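Long-range contact in NEDD8-conjugating enzyme UBC12 (Saccharomyces cerevisiae, PDB 3O2U), which accepts the ubiquitin-like protein NEDD8/RUB1 from its E1 complex and attaches it covalently to other proteins, chiefly the cullin CDC53: residues A30-L34 with Q62-L66. Residues are numbered along the deposited sequence; the frame is centred on the assembly and turned at random.
Sequences ARIRL and QSPKL
P64 sets its CD over one face of the R31 guanidinium, 3.6 Å above the plane and offset toward the rim; the carbonyl O of Q62 approaches obliquely, 3.1 Å from R31 NH2. The contact belongs to the UBC fold of E2 conjugating enzymes, where it joins helix 29-39 to the start of strand 65-70 in the four-stranded antiparallel sheet. An arginine suits this place because its CG and the flat head can lie against proline while its nitrogens serve polar groups beyond: NE forms a salt bridge with E90, and NH1 donates to the carbonyl oxygens of S57 and D59. With CG anti to the carbonyl carbon (chi1 -66°) and the chain extended from CG to NE, the side chain reaches across P64 at about a right angle. A leucine at R31 would probably leave E90 without its charged mate and the S57 and D59 carbonyls without this donor. Proline, rigid and lacking an N-H, offers a compact apolar surface just before the strand, and the same ring also meets L34, about one helical turn after R31. L34 has CG anti to its own N (chi1 178°), and its branches reach P64 and L66. CD1 comes within 4.5 Å of L66 CD1, a looser approach between buried leucines, whereas L34 CD2 packs 3.6 Å from P64 CB.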
# COMPACT_ATOMS: atom_id res chain seq x y z
N ALA A 30 -11.48 -13.22 4.41
CA ALA A 30 -10.59 -12.11 4.07
C ALA A 30 -11.37 -10.84 3.72
O ALA A 30 -11.01 -9.73 4.14
CB ALA A 30 -9.65 -12.49 2.93
N ARG A 31 -12.44 -10.99 2.95
CA ARG A 31 -13.23 -9.82 2.53
C ARG A 31 -14.06 -9.22 3.65
O ARG A 31 -14.21 -8.00 3.73
CB ARG A 31 -14.08 -10.15 1.29
CG ARG A 31 -13.17 -10.42 0.11
CD ARG A 31 -13.85 -10.78 -1.19
NE ARG A 31 -12.81 -11.21 -2.13
CZ ARG A 31 -12.91 -11.16 -3.45
NH1 ARG A 31 -14.01 -10.70 -4.03
NH2 ARG A 31 -11.89 -11.59 -4.20
N ILE A 32 -14.62 -10.07 4.51
CA ILE A 32 -15.33 -9.59 5.69
C ILE A 32 -14.41 -8.79 6.61
O ILE A 32 -14.81 -7.77 7.16
CB ILE A 32 -15.91 -10.76 6.53
CG1 ILE A 32 -17.04 -11.45 5.76
CG2 ILE A 32 -16.41 -10.25 7.89
CD1 ILE A 32 -17.71 -12.55 6.55
N ARG A 33 -13.19 -9.26 6.78
CA ARG A 33 -12.21 -8.56 7.61
C ARG A 33 -11.77 -7.22 6.98
O ARG A 33 -11.66 -6.21 7.65
CB ARG A 33 -11.00 -9.46 7.88
CG ARG A 33 -9.80 -8.73 8.49
CD ARG A 33 -10.04 -8.28 9.96
NE ARG A 33 -9.07 -7.21 10.23
CZ ARG A 33 -7.85 -7.40 10.72
NH1 ARG A 33 -7.48 -8.61 11.14
NH2 ARG A 33 -7.03 -6.35 10.85
N LEU A 34 -11.54 -7.21 5.67
CA LEU A 34 -11.23 -5.95 5.01
C LEU A 34 -12.41 -4.95 5.09
O LEU A 34 -12.20 -3.75 5.31
CB LEU A 34 -10.81 -6.18 3.55
CG LEU A 34 -10.52 -4.90 2.75
CD1 LEU A 34 -9.50 -4.00 3.44
CD2 LEU A 34 -10.06 -5.23 1.33
N GLN A 62 -11.51 -11.38 -8.67
CA GLN A 62 -11.33 -9.94 -8.58
C GLN A 62 -10.84 -9.55 -7.19
O GLN A 62 -11.64 -9.31 -6.29
CB GLN A 62 -12.65 -9.23 -8.90
CG GLN A 62 -12.51 -7.74 -9.21
CD GLN A 62 -12.20 -7.47 -10.68
OE1 GLN A 62 -12.86 -8.00 -11.58
NE2 GLN A 62 -11.20 -6.63 -10.93
N SER A 63 -9.53 -9.49 -7.00
CA SER A 63 -8.98 -9.15 -5.70
C SER A 63 -9.37 -7.72 -5.31
O SER A 63 -9.38 -6.83 -6.15
CB SER A 63 -7.46 -9.32 -5.71
OG SER A 63 -6.90 -8.62 -6.82
N PRO A 64 -9.76 -7.51 -4.04
CA PRO A 64 -10.06 -6.14 -3.62
C PRO A 64 -8.82 -5.27 -3.83
O PRO A 64 -7.69 -5.75 -3.68
CB PRO A 64 -10.37 -6.29 -2.13
CG PRO A 64 -10.82 -7.74 -1.98
CD PRO A 64 -9.94 -8.48 -2.94
N LYS A 65 -9.03 -4.01 -4.16
CA LYS A 65 -7.91 -3.12 -4.42
C LYS A 65 -8.28 -1.70 -4.02
O LYS A 65 -9.40 -1.23 -4.29
CB LYS A 65 -7.51 -3.18 -5.90
CG LYS A 65 -6.31 -2.32 -6.26
CD LYS A 65 -6.15 -2.25 -7.78
CE LYS A 65 -5.85 -3.62 -8.35
NZ LYS A 65 -4.38 -3.75 -8.51
N LEU A 66 -7.37 -1.04 -3.31
CA LEU A 66 -7.60 0.33 -2.83
C LEU A 66 -6.49 1.21 -3.36
O LEU A 66 -5.37 0.75 -3.57
CB LEU A 66 -7.55 0.38 -1.29
CG LEU A 66 -8.31 -0.70 -0.52
CD1 LEU A 66 -8.02 -0.59 0.98
CD2 LEU A 66 -9.80 -0.64 -0.79